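Local coordinates for protein DNA polymerase (PDB 5MDN) that probably catalyses template-directed DNA synthesis, extending a DNA chain with deoxyribonucleoside triphosphates and releasing diphosphate, as other family B DNA polymerases do, at residues Y691-A697 / S726-M730; Y716-R720 / K740-Y746; V453-H459 / E532-F537. All coordinates share one frame. Residues are numbered along the deposited sequence.

Contacts 1 and 2 are neighbours in the C-terminal region that forms the thumb in family B polymerases, their centres 12 Å apart. Their shared core is a small antiparallel sheet: V717 N lies 2.7 Å from M730 O, and V719 N lies 3.1 Å from R728 O, both probable hydrogen bonds. Contact 1 lays helix 693-697 on this pair of strands, and contact 2 brings up the start of helix 743-756. Contact 3 is separate, its centre 53 Å from that of contact 1 and 57 Å from that of contact 2; nearest atoms are about 39 and 41 Å away. All three lie away from the magnesium site of D7 and D363.

Contact 1 of 3, residues Y691-A697 / S726-M730; sequences YGPHVHA and SERAM
P693 overlaps S726 and A729 with its ring: CB lies 3.0 Å from S726 O and 3.6 Å from A729 CB. Proline suits this first turn of helix 693-697, where its missing amide proton costs nothing; G692 is the N-cap, and G692 O accepts from H696 N at 3.2 Å. P693, H696 and A697 share one helical face. S726 adopts positive phi (68°), and the chain extends into strand 729-731. The CA register is P693 to S726, 5.0 Å, and A697 to A729, 5.2 Å. Two small alanines permit this approach: A697 CB is 3.9 Å from A729 CB. H696 (chi1 t) sets its ring edge near A729 N, 3.5 Å from ND1, with E727 O over one face. E727 (chi1 and chi2 m) is long enough to curl back to the helix start, OE2 2.7 Å from Y691 O and OE1 3.2 Å from H696 CB. Apolar packing of P693, A697 and A729 thus shares the surface with polar E727 and H696, which bury the most.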
ATOM      1  N   TYR A 691      30.629  14.451   7.286  1.00169.09           N
ATOM      2  CA  TYR A 691      31.570  15.460   6.772  1.00164.97           C
ATOM      3  C   TYR A 691      31.115  16.122   5.480  1.00164.66           C
ATOM      4  O   TYR A 691      31.857  16.940   4.924  1.00163.92           O
ATOM      5  CB  TYR A 691      32.973  14.874   6.567  1.00161.35           C
ATOM      6  CG  TYR A 691      33.674  14.543   7.862  1.00158.62           C
ATOM      7  CD1 TYR A 691      33.382  15.253   9.032  1.00160.51           C
ATOM      8  CD2 TYR A 691      34.585  13.500   7.930  1.00151.88           C
ATOM      9  CE1 TYR A 691      34.009  14.957  10.222  1.00158.90           C
ATOM     10  CE2 TYR A 691      35.208  13.190   9.114  1.00152.85           C
ATOM     11  CZ  TYR A 691      34.916  13.922  10.262  1.00157.38           C
ATOM     12  OH  TYR A 691      35.533  13.618  11.448  1.00160.71           O
ATOM     13  N   GLY A 692      29.924  15.799   4.991  1.00162.35           N
ATOM     14  CA  GLY A 692      29.485  16.228   3.686  1.00153.83           C
ATOM     15  C   GLY A 692      28.838  17.591   3.767  1.00148.47           C
ATOM     16  O   GLY A 692      28.847  18.241   4.815  1.00146.57           O
ATOM     17  N   PRO A 693      28.256  18.054   2.658  1.00149.65           N
ATOM     18  CA  PRO A 693      27.531  19.330   2.705  1.00144.65           C
ATOM     19  C   PRO A 693      26.270  19.233   3.523  1.00139.62           C
ATOM     20  O   PRO A 693      25.766  20.259   3.996  1.00131.32           O
ATOM     21  CB  PRO A 693      27.211  19.609   1.233  1.00147.23           C
ATOM     22  CG  PRO A 693      27.153  18.268   0.598  1.00149.60           C
ATOM     23  CD  PRO A 693      28.058  17.345   1.381  1.00150.29           C
ATOM     24  N   HIS A 694      25.746  18.017   3.679  1.00139.98           N
ATOM     25  CA  HIS A 694      24.554  17.786   4.480  1.00143.12           C
ATOM     26  C   HIS A 694      24.771  18.209   5.927  1.00147.17           C
ATOM     27  O   HIS A 694      23.878  18.795   6.550  1.00146.42           O
ATOM     28  CB  HIS A 694      24.180  16.308   4.381  1.00142.83           C
ATOM     29  CG  HIS A 694      22.995  15.915   5.202  1.00141.45           C
ATOM     30  ND1 HIS A 694      21.917  16.749   5.409  1.00138.58           N
ATOM     31  CD2 HIS A 694      22.710  14.762   5.852  1.00143.12           C
ATOM     32  CE1 HIS A 694      21.025  16.131   6.161  1.00139.49           C
ATOM     33  NE2 HIS A 694      21.479  14.923   6.441  1.00142.41           N
ATOM     34  N   VAL A 695      25.950  17.920   6.482  1.00150.46           N
ATOM     35  CA  VAL A 695      26.234  18.298   7.864  1.00147.33           C
ATOM     36  C   VAL A 695      26.741  19.738   7.961  1.00145.37           C
ATOM     37  O   VAL A 695      26.479  20.423   8.957  1.00143.03           O
ATOM     38  CB  VAL A 695      27.218  17.300   8.505  1.00146.42           C
ATOM     39  CG1 VAL A 695      26.780  15.873   8.220  1.00142.19           C
ATOM     40  CG2 VAL A 695      28.643  17.529   8.007  1.00143.53           C
ATOM     41  N   HIS A 696      27.478  20.217   6.952  1.00141.49           N
ATOM     42  CA  HIS A 696      28.034  21.566   7.015  1.00141.10           C
ATOM     43  C   HIS A 696      26.944  22.623   6.896  1.00149.29           C
ATOM     44  O   HIS A 696      26.986  23.646   7.590  1.00153.13           O
ATOM     45  CB  HIS A 696      29.090  21.745   5.927  1.00138.94           C
ATOM     46  CG  HIS A 696      29.407  23.176   5.616  1.00134.91           C
ATOM     47  ND1 HIS A 696      28.847  23.847   4.551  1.00134.75           N
ATOM     48  CD2 HIS A 696      30.224  24.064   6.232  1.00133.19           C
ATOM     49  CE1 HIS A 696      29.308  25.084   4.520  1.00132.66           C
ATOM     50  NE2 HIS A 696      30.144  25.242   5.530  1.00131.90           N
ATOM     51  N   ALA A 697      25.969  22.404   6.009  1.00141.72           N
ATOM     52  CA  ALA A 697      24.808  23.288   5.962  1.00144.23           C
ATOM     53  C   ALA A 697      24.032  23.229   7.270  1.00148.65           C
ATOM     54  O   ALA A 697      23.485  24.240   7.725  1.00150.58           O
ATOM     55  CB  ALA A 697      23.912  22.916   4.783  1.00141.37           C
ATOM     56  N   SER A 726      32.552  20.054  -1.180  1.00158.05           N
ATOM     57  CA  SER A 726      31.210  19.993  -0.598  1.00153.19           C
ATOM     58  C   SER A 726      30.986  20.972   0.552  1.00147.69           C
ATOM     59  O   SER A 726      29.861  21.083   1.044  1.00139.54           O
ATOM     60  CB  SER A 726      30.887  18.570  -0.122  1.00153.69           C
ATOM     61  OG  SER A 726      31.755  18.214   0.942  1.00153.21           O
ATOM     62  N   GLU A 727      32.019  21.686   1.001  1.00147.43           N
ATOM     63  CA  GLU A 727      31.884  22.525   2.205  1.00148.05           C
ATOM     64  C   GLU A 727      31.516  23.975   1.902  1.00147.66           C
ATOM     65  O   GLU A 727      31.963  24.906   2.580  1.00145.12           O
ATOM     66  CB  GLU A 727      33.142  22.453   3.068  1.00149.66           C
ATOM     67  CG  GLU A 727      33.658  21.041   3.317  1.00151.86           C
ATOM     68  CD  GLU A 727      32.563  20.035   3.667  1.00150.85           C
ATOM     69  OE1 GLU A 727      31.596  20.387   4.381  1.00143.88           O
ATOM     70  OE2 GLU A 727      32.669  18.877   3.215  1.00151.46           O
ATOM     71  N   ARG A 728      30.674  24.191   0.893  1.00149.79           N
ATOM     72  CA  ARG A 728      30.187  25.521   0.544  1.00144.60           C
ATOM     73  C   ARG A 728      28.666  25.519   0.451  1.00136.93           C
ATOM     74  O   ARG A 728      28.081  26.286  -0.319  1.00120.94           O
ATOM     75  CB  ARG A 728      30.796  26.010  -0.769  1.00144.18           C
ATOM     76  CG  ARG A 728      32.280  26.351  -0.718  1.00143.94           C
ATOM     77  CD  ARG A 728      33.150  25.119  -0.910  1.00145.48           C
ATOM     78  NE  ARG A 728      32.582  24.190  -1.884  1.00146.71           N
ATOM     79  CZ  ARG A 728      32.724  24.300  -3.201  1.00147.57           C
ATOM     80  NH1 ARG A 728      33.413  25.311  -3.715  1.00148.91           N
ATOM     81  NH2 ARG A 728      32.173  23.402  -4.006  1.00145.33           N
ATOM     82  N   ALA A 729      28.021  24.659   1.237  1.00131.89           N
ATOM     83  CA  ALA A 729      26.570  24.474   1.204  1.00137.00           C
ATOM     84  C   ALA A 729      25.905  25.480   2.136  1.00138.73           C
ATOM     85  O   ALA A 729      25.826  25.267   3.349  1.00140.05           O
ATOM     86  CB  ALA A 729      26.212  23.046   1.592  1.00141.13           C
ATOM     87  N   MET A 730      25.427  26.583   1.568  1.00138.42           N
ATOM     88  CA  MET A 730      24.668  27.593   2.296  1.00134.17           C
ATOM     89  C   MET A 730      23.183  27.236   2.304  1.00136.50           C
ATOM     90  O   MET A 730      22.635  26.845   1.270  1.00147.84           O
ATOM     91  CB  MET A 730      24.861  28.967   1.662  1.00128.17           C
ATOM     92  CG  MET A 730      24.440  30.130   2.541  1.00124.45           C
ATOM     93  SD  MET A 730      24.775  31.723   1.766  1.00118.09           S
ATOM     94  CE  MET A 730      26.559  31.656   1.613  1.00113.02           C
TER

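Contact 2 of 3, residues Y716-R720 / K740-Y746; sequences YVIVR and KVDVDYY
A tyrosine hydroxyl and a loop amide, both from 740-746, address the two backbone polar groups of one strand residue, I718. I718 N donates to Y746 OH (3.5 Å), and I718 O accepts from D742 N (3.4 Å); both hydrogen bonds are weak. Segment 716-720 is extended, with strand 716-718 at its start. Segment 740-746 crosses it, extended through V741, and then turns at D742 (phi/psi -66°/85°), the centre of an inverse gamma turn and the N-cap of helix 743-756. Y745 N bonds to D742 O at 3.1 Å. Nearest CA pairs are V719 to V741 and R720 to D742, both 4.6 Å.

I718 (chi1 m, chi2 p) points its CB at the helix start. Its CG1 sits 3.8 Å from the centroid of the Y745 ring, 11° off the normal, in a CH-pi contact suited to a branched aliphatic chain on a flat ring; Y745 takes chi1 t. I718 CG2 meets D742 CB at 3.6 Å. On the other flank, V717 CG1 touches V741 CG1 at 3.7 Å and Y746 CE2 at 4.1 Å, beta-branched valines fitting both extended backbones. V719 CG1 lies 3.2 Å from K740 O. At the exposed margin R720 NE passes 4.3 Å from K740 CB, while K740 NZ bonds to A738 O.

Around this junction, V717 pairs with M730 of strand 729-731 and V719 with R728 just before that strand, Y716 covers P693 and A697 of helix 693-697, and V743 packs against L665 and K666 of helix 647-666.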
ATOM      1  N   TYR A 716      19.907  22.872   1.144  1.00139.58           N
ATOM      2  CA  TYR A 716      21.114  23.672   0.996  1.00131.95           C
ATOM      3  C   TYR A 716      21.409  23.953  -0.472  1.00125.18           C
ATOM      4  O   TYR A 716      20.986  23.218  -1.370  1.00121.50           O
ATOM      5  CB  TYR A 716      22.317  22.985   1.658  1.00127.03           C
ATOM      6  CG  TYR A 716      22.697  21.647   1.063  1.00126.67           C
ATOM      7  CD1 TYR A 716      23.550  21.564  -0.031  1.00126.23           C
ATOM      8  CD2 TYR A 716      22.215  20.465   1.608  1.00127.86           C
ATOM      9  CE1 TYR A 716      23.905  20.340  -0.570  1.00127.16           C
ATOM     10  CE2 TYR A 716      22.565  19.237   1.076  1.00129.12           C
ATOM     11  CZ  TYR A 716      23.409  19.182  -0.014  1.00131.62           C
ATOM     12  OH  TYR A 716      23.761  17.964  -0.547  1.00136.53           O
ATOM     13  N   VAL A 717      22.148  25.039  -0.700  1.00119.10           N
ATOM     14  CA  VAL A 717      22.605  25.435  -2.026  1.00123.72           C
ATOM     15  C   VAL A 717      24.102  25.713  -1.959  1.00128.27           C
ATOM     16  O   VAL A 717      24.580  26.363  -1.021  1.00143.48           O
ATOM     17  CB  VAL A 717      21.845  26.675  -2.547  1.00121.69           C
ATOM     18  CG1 VAL A 717      22.328  27.056  -3.937  1.00118.22           C
ATOM     19  CG2 VAL A 717      20.344  26.422  -2.551  1.00123.85           C
ATOM     20  N   ILE A 718      24.840  25.223  -2.951  1.00132.38           N
ATOM     21  CA  ILE A 718      26.276  25.471  -3.032  1.00127.35           C
ATOM     22  C   ILE A 718      26.514  26.857  -3.622  1.00123.09           C
ATOM     23  O   ILE A 718      25.921  27.224  -4.644  1.00112.24           O
ATOM     24  CB  ILE A 718      26.978  24.376  -3.855  1.00126.72           C
ATOM     25  CG1 ILE A 718      27.107  23.074  -3.050  1.00125.92           C
ATOM     26  CG2 ILE A 718      28.347  24.840  -4.329  1.00127.30           C
ATOM     27  CD1 ILE A 718      25.830  22.279  -2.885  1.00124.56           C
ATOM     28  N   VAL A 719      27.396  27.626  -2.983  1.00126.50           N
ATOM     29  CA  VAL A 719      27.664  29.016  -3.331  1.00126.70           C
ATOM     30  C   VAL A 719      29.161  29.174  -3.557  1.00130.49           C
ATOM     31  O   VAL A 719      29.972  28.421  -3.009  1.00126.20           O
ATOM     32  CB  VAL A 719      27.159  29.983  -2.231  1.00124.76           C
ATOM     33  CG1 VAL A 719      27.268  31.434  -2.678  1.00121.12           C
ATOM     34  CG2 VAL A 719      25.723  29.650  -1.844  1.00126.26           C
ATOM     35  N   ARG A 720      29.531  30.155  -4.381  1.00124.93           N
ATOM     36  CA  ARG A 720      30.937  30.366  -4.696  1.00129.79           C
ATOM     37  C   ARG A 720      31.724  30.750  -3.450  1.00142.19           C
ATOM     38  O   ARG A 720      31.199  31.361  -2.513  1.00150.20           O
ATOM     39  CB  ARG A 720      31.116  31.473  -5.738  1.00123.64           C
ATOM     40  CG  ARG A 720      30.598  32.833  -5.289  1.00120.43           C
ATOM     41  CD  ARG A 720      30.921  33.924  -6.296  1.00118.31           C
ATOM     42  NE  ARG A 720      30.317  33.705  -7.606  1.00119.25           N
ATOM     43  CZ  ARG A 720      31.016  33.397  -8.694  1.00119.96           C
ATOM     44  NH1 ARG A 720      32.333  33.277  -8.619  1.00119.33           N
ATOM     45  NH2 ARG A 720      30.402  33.216  -9.855  1.00117.76           N
ATOM     46  N   LYS A 740      24.149  34.764  -6.637  1.00132.70           N
ATOM     47  CA  LYS A 740      25.496  34.386  -7.069  1.00133.09           C
ATOM     48  C   LYS A 740      25.777  32.975  -6.562  1.00139.84           C
ATOM     49  O   LYS A 740      26.116  32.777  -5.389  1.00139.63           O
ATOM     50  CB  LYS A 740      26.532  35.405  -6.613  1.00128.90           C
ATOM     51  CG  LYS A 740      26.639  36.599  -7.557  1.00123.93           C
ATOM     52  CD  LYS A 740      25.462  37.545  -7.425  1.00119.55           C
ATOM     53  CE  LYS A 740      25.480  38.620  -8.500  1.00116.50           C
ATOM     54  NZ  LYS A 740      24.214  39.404  -8.479  1.00115.48           N
ATOM     55  N   VAL A 741      25.535  31.999  -7.433  1.00129.38           N
ATOM     56  CA  VAL A 741      25.547  30.580  -7.104  1.00132.92           C
ATOM     57  C   VAL A 741      26.662  29.886  -7.882  1.00128.11           C
ATOM     58  O   VAL A 741      26.904  30.208  -9.050  1.00124.60           O
ATOM     59  CB  VAL A 741      24.174  29.945  -7.383  1.00136.01           C
ATOM     60  CG1 VAL A 741      24.133  28.518  -6.877  1.00134.24           C
ATOM     61  CG2 VAL A 741      23.078  30.779  -6.728  1.00134.65           C
ATOM     62  N   ASP A 742      27.337  28.931  -7.238  1.00133.37           N
ATOM     63  CA  ASP A 742      28.413  28.186  -7.892  1.00128.20           C
ATOM     64  C   ASP A 742      27.818  27.351  -9.018  1.00121.25           C
ATOM     65  O   ASP A 742      27.504  26.170  -8.842  1.00115.80           O
ATOM     66  CB  ASP A 742      29.159  27.290  -6.901  1.00129.56           C
ATOM     67  CG  ASP A 742      30.346  26.573  -7.535  1.00125.17           C
ATOM     68  OD1 ASP A 742      30.744  26.946  -8.660  1.00120.14           O
ATOM     69  OD2 ASP A 742      30.878  25.630  -6.912  1.00122.43           O
ATOM     70  N   VAL A 743      27.665  27.975 -10.187  1.00118.11           N
ATOM     71  CA  VAL A 743      27.077  27.295 -11.338  1.00119.19           C
ATOM     72  C   VAL A 743      27.946  26.125 -11.785  1.00117.22           C
ATOM     73  O   VAL A 743      27.429  25.105 -12.253  1.00121.40           O
ATOM     74  CB  VAL A 743      26.830  28.314 -12.473  1.00123.18           C
ATOM     75  CG1 VAL A 743      27.915  28.248 -13.550  1.00125.26           C
ATOM     76  CG2 VAL A 743      25.462  28.107 -13.074  1.00126.50           C
ATOM     77  N   ASP A 744      29.272  26.245 -11.648  1.00123.31           N
ATOM     78  CA  ASP A 744      30.164  25.165 -12.059  1.00123.58           C
ATOM     79  C   ASP A 744      29.863  23.871 -11.315  1.00122.29           C
ATOM     80  O   ASP A 744      30.099  22.780 -11.845  1.00129.93           O
ATOM     81  CB  ASP A 744      31.617  25.582 -11.842  1.00120.71           C
ATOM     82  CG  ASP A 744      32.023  26.757 -12.708  1.00116.87           C
ATOM     83  OD1 ASP A 744      31.145  27.317 -13.399  1.00113.15           O
ATOM     84  OD2 ASP A 744      33.215  27.126 -12.695  1.00110.83           O
ATOM     85  N   TYR A 745      29.344  23.967 -10.090  1.00124.42           N
ATOM     86  CA  TYR A 745      28.920  22.773  -9.366  1.00124.11           C
ATOM     87  C   TYR A 745      27.702  22.139 -10.030  1.00130.92           C
ATOM     88  O   TYR A 745      27.692  20.936 -10.317  1.00133.11           O
ATOM     89  CB  TYR A 745      28.609  23.143  -7.913  1.00119.31           C
ATOM     90  CG  TYR A 745      28.222  21.986  -7.009  1.00113.49           C
ATOM     91  CD1 TYR A 745      26.934  21.461  -7.015  1.00111.63           C
ATOM     92  CD2 TYR A 745      29.135  21.465  -6.101  1.00113.57           C
ATOM     93  CE1 TYR A 745      26.585  20.417  -6.178  1.00112.41           C
ATOM     94  CE2 TYR A 745      28.790  20.431  -5.251  1.00116.13           C
ATOM     95  CZ  TYR A 745      27.516  19.907  -5.298  1.00113.61           C
ATOM     96  OH  TYR A 745      27.172  18.872  -4.459  1.00105.96           O
ATOM     97  N   TYR A 746      26.663  22.940 -10.284  1.00121.97           N
ATOM     98  CA  TYR A 746      25.391  22.399 -10.748  1.00119.99           C
ATOM     99  C   TYR A 746      25.431  21.903 -12.187  1.00115.87           C
ATOM    100  O   TYR A 746      24.607  21.059 -12.552  1.00117.08           O
ATOM    101  CB  TYR A 746      24.294  23.451 -10.584  1.00120.70           C
ATOM    102  CG  TYR A 746      23.825  23.586  -9.155  1.00125.66           C
ATOM    103  CD1 TYR A 746      23.865  22.500  -8.293  1.00127.35           C
ATOM    104  CD2 TYR A 746      23.356  24.797  -8.662  1.00124.69           C
ATOM    105  CE1 TYR A 746      23.445  22.609  -6.983  1.00123.35           C
ATOM    106  CE2 TYR A 746      22.934  24.916  -7.350  1.00122.73           C
ATOM    107  CZ  TYR A 746      22.979  23.818  -6.516  1.00121.29           C
ATOM    108  OH  TYR A 746      22.562  23.924  -5.210  1.00117.74           O
TER

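Contact 3 of 3, residues V453-H459 / E532-F537; sequences VAPEVGH and ESVTAF
P455 points the CD corner of its ring at the face of F537, CD 3.4 Å from the centroid and 8° off the normal, a CH-pi contact that suits proline, whose CD C-H bonds are polarised by the nitrogen. F537 (chi1 m) also meets A454, whose CB is 3.8 Å from CE2 of F537. Next comes A536, small enough for close approach: its CB lies 3.5 Å from P455 O and 4.2 Å from both P455 CG and V457 CG1. CA register pairs A454 with S533 (5.6 Å) and P455 with A536 (6.0 Å). The loop folds back through A454 N to H459 O, 2.9 Å, and G458 N to A454 O, 3.2 Å; G458 tolerates its positive phi. At the polar edge, S533 OG sits 3.4 Å from H459 CB while bonding to E529 O, and H459 NE2 donates a weak bond to E532 OE1, 3.4 Å. This seats the loop between strands 451-453 and 460-462 on helix 528-551, which leads into the palm sheet of the family B polymerase fold.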
ATOM      1  N   VAL A 453       6.279 -34.477 -10.036  1.00 79.71           N
ATOM      2  CA  VAL A 453       7.647 -34.044  -9.786  1.00 78.87           C
ATOM      3  C   VAL A 453       7.862 -32.711 -10.483  1.00 75.57           C
ATOM      4  O   VAL A 453       7.528 -32.557 -11.666  1.00 73.08           O
ATOM      5  CB  VAL A 453       8.664 -35.091 -10.270  1.00 78.19           C
ATOM      6  CG1 VAL A 453      10.073 -34.707  -9.844  1.00 77.31           C
ATOM      7  CG2 VAL A 453       8.302 -36.471  -9.741  1.00 77.04           C
ATOM      8  N   ALA A 454       8.419 -31.757  -9.758  1.00 78.04           N
ATOM      9  CA  ALA A 454       8.657 -30.426 -10.299  1.00 78.87           C
ATOM     10  C   ALA A 454       9.847 -30.461 -11.247  1.00 77.80           C
ATOM     11  O   ALA A 454      10.860 -31.097 -10.933  1.00 77.38           O
ATOM     12  CB  ALA A 454       8.895 -29.421  -9.179  1.00 80.23           C
ATOM     13  N   PRO A 455       9.759 -29.821 -12.414  1.00 77.76           N
ATOM     14  CA  PRO A 455      10.874 -29.880 -13.370  1.00 79.23           C
ATOM     15  C   PRO A 455      12.179 -29.377 -12.760  1.00 81.34           C
ATOM     16  O   PRO A 455      12.189 -28.537 -11.857  1.00 77.03           O
ATOM     17  CB  PRO A 455      10.399 -28.993 -14.527  1.00 77.65           C
ATOM     18  CG  PRO A 455       9.313 -28.129 -13.948  1.00 76.53           C
ATOM     19  CD  PRO A 455       8.651 -28.990 -12.909  1.00 77.12           C
ATOM     20  N   GLU A 456      13.283 -29.882 -13.311  1.00 86.29           N
ATOM     21  CA  GLU A 456      14.498 -30.292 -12.615  1.00 94.90           C
ATOM     22  C   GLU A 456      14.879 -29.530 -11.346  1.00 97.06           C
ATOM     23  O   GLU A 456      16.053 -29.222 -11.119  1.00106.43           O
ATOM     24  CB  GLU A 456      15.657 -30.272 -13.614  1.00100.71           C
ATOM     25  CG  GLU A 456      16.839 -31.172 -13.237  1.00 99.90           C
ATOM     26  CD  GLU A 456      17.935 -31.203 -14.293  1.00100.38           C
ATOM     27  OE1 GLU A 456      17.703 -30.741 -15.434  1.00 97.00           O
ATOM     28  OE2 GLU A 456      19.043 -31.674 -13.966  1.00 97.78           O
ATOM     29  N   VAL A 457      13.900 -29.152 -10.537  1.00 90.51           N
ATOM     30  CA  VAL A 457      14.247 -28.845  -9.160  1.00 87.10           C
ATOM     31  C   VAL A 457      14.068 -30.113  -8.339  1.00 81.14           C
ATOM     32  O   VAL A 457      14.721 -30.287  -7.305  1.00 74.05           O
ATOM     33  CB  VAL A 457      13.446 -27.662  -8.594  1.00 86.95           C
ATOM     34  CG1 VAL A 457      12.015 -28.043  -8.373  1.00 87.39           C
ATOM     35  CG2 VAL A 457      14.097 -27.191  -7.309  1.00 88.09           C
ATOM     36  N   GLY A 458      13.207 -31.015  -8.817  1.00 79.24           N
ATOM     37  CA  GLY A 458      13.063 -32.356  -8.292  1.00 80.66           C
ATOM     38  C   GLY A 458      12.283 -32.489  -7.007  1.00 83.58           C
ATOM     39  O   GLY A 458      12.419 -33.506  -6.320  1.00 84.06           O
ATOM     40  N   HIS A 459      11.464 -31.503  -6.656  1.00 85.26           N
ATOM     41  CA  HIS A 459      10.606 -31.644  -5.490  1.00 79.05           C
ATOM     42  C   HIS A 459       9.331 -32.403  -5.845  1.00 77.90           C
ATOM     43  O   HIS A 459       8.828 -32.327  -6.968  1.00 74.89           O
ATOM     44  CB  HIS A 459      10.269 -30.275  -4.902  1.00 77.09           C
ATOM     45  CG  HIS A 459      11.471 -29.503  -4.459  1.00 76.12           C
ATOM     46  ND1 HIS A 459      12.451 -30.047  -3.656  1.00 76.83           N
ATOM     47  CD2 HIS A 459      11.857 -28.232  -4.715  1.00 75.23           C
ATOM     48  CE1 HIS A 459      13.388 -29.142  -3.435  1.00 76.45           C
ATOM     49  NE2 HIS A 459      13.051 -28.032  -4.066  1.00 74.90           N
ATOM     50  N   GLU A 532      10.168 -22.601  -4.943  1.00 73.14           N
ATOM     51  CA  GLU A 532      11.102 -23.051  -5.971  1.00 72.59           C
ATOM     52  C   GLU A 532      10.421 -23.944  -7.003  1.00 70.34           C
ATOM     53  O   GLU A 532      10.788 -23.921  -8.183  1.00 69.49           O
ATOM     54  CB  GLU A 532      12.280 -23.777  -5.322  1.00 74.02           C
ATOM     55  CG  GLU A 532      13.198 -22.863  -4.523  1.00 76.38           C
ATOM     56  CD  GLU A 532      14.351 -23.606  -3.876  1.00 76.69           C
ATOM     57  OE1 GLU A 532      14.328 -24.855  -3.871  1.00 70.92           O
ATOM     58  OE2 GLU A 532      15.280 -22.938  -3.374  1.00 76.12           O
ATOM     59  N   SER A 533       9.437 -24.741  -6.580  1.00 68.02           N
ATOM     60  CA  SER A 533       8.702 -25.567  -7.533  1.00 68.69           C
ATOM     61  C   SER A 533       7.800 -24.718  -8.421  1.00 67.79           C
ATOM     62  O   SER A 533       7.634 -25.018  -9.609  1.00 66.67           O
ATOM     63  CB  SER A 533       7.886 -26.625  -6.794  1.00 68.64           C
ATOM     64  OG  SER A 533       8.730 -27.485  -6.048  1.00 67.21           O
ATOM     65  N   VAL A 534       7.201 -23.663  -7.864  1.00 63.18           N
ATOM     66  CA  VAL A 534       6.346 -22.790  -8.664  1.00 67.75           C
ATOM     67  C   VAL A 534       7.164 -22.067  -9.728  1.00 71.94           C
ATOM     68  O   VAL A 534       6.729 -21.934 -10.878  1.00 72.79           O
ATOM     69  CB  VAL A 534       5.589 -21.803  -7.756  1.00 68.81           C
ATOM     70  CG1 VAL A 534       4.775 -20.828  -8.592  1.00 68.93           C
ATOM     71  CG2 VAL A 534       4.679 -22.553  -6.799  1.00 68.48           C
ATOM     72  N   THR A 535       8.358 -21.586  -9.364  1.00 73.20           N
ATOM     73  CA  THR A 535       9.215 -20.914 -10.338  1.00 72.81           C
ATOM     74  C   THR A 535       9.643 -21.863 -11.450  1.00 70.73           C
ATOM     75  O   THR A 535       9.634 -21.493 -12.630  1.00 67.61           O
ATOM     76  CB  THR A 535      10.447 -20.326  -9.648  1.00 74.85           C
ATOM     77  OG1 THR A 535      11.276 -21.388  -9.161  1.00 79.27           O
ATOM     78  CG2 THR A 535      10.038 -19.440  -8.488  1.00 75.94           C
ATOM     79  N   ALA A 536      10.027 -23.092 -11.091  1.00 68.49           N
ATOM     80  CA  ALA A 536      10.541 -24.026 -12.086  1.00 67.63           C
ATOM     81  C   ALA A 536       9.463 -24.410 -13.089  1.00 69.12           C
ATOM     82  O   ALA A 536       9.729 -24.486 -14.295  1.00 72.36           O
ATOM     83  CB  ALA A 536      11.107 -25.269 -11.401  1.00 67.37           C
ATOM     84  N   PHE A 537       8.241 -24.662 -12.612  1.00 65.71           N
ATOM     85  CA  PHE A 537       7.117 -24.815 -13.530  1.00 67.59           C
ATOM     86  C   PHE A 537       6.909 -23.550 -14.350  1.00 66.91           C
ATOM     87  O   PHE A 537       6.651 -23.620 -15.556  1.00 65.42           O
ATOM     88  CB  PHE A 537       5.843 -25.169 -12.761  1.00 70.35           C
ATOM     89  CG  PHE A 537       5.673 -26.640 -12.500  1.00 72.92           C
ATOM     90  CD1 PHE A 537       5.345 -27.507 -13.532  1.00 72.20           C
ATOM     91  CD2 PHE A 537       5.817 -27.155 -11.221  1.00 74.19           C
ATOM     92  CE1 PHE A 537       5.177 -28.860 -13.296  1.00 71.42           C
ATOM     93  CE2 PHE A 537       5.651 -28.507 -10.979  1.00 75.04           C
ATOM     94  CZ  PHE A 537       5.329 -29.360 -12.017  1.00 75.07           C
TER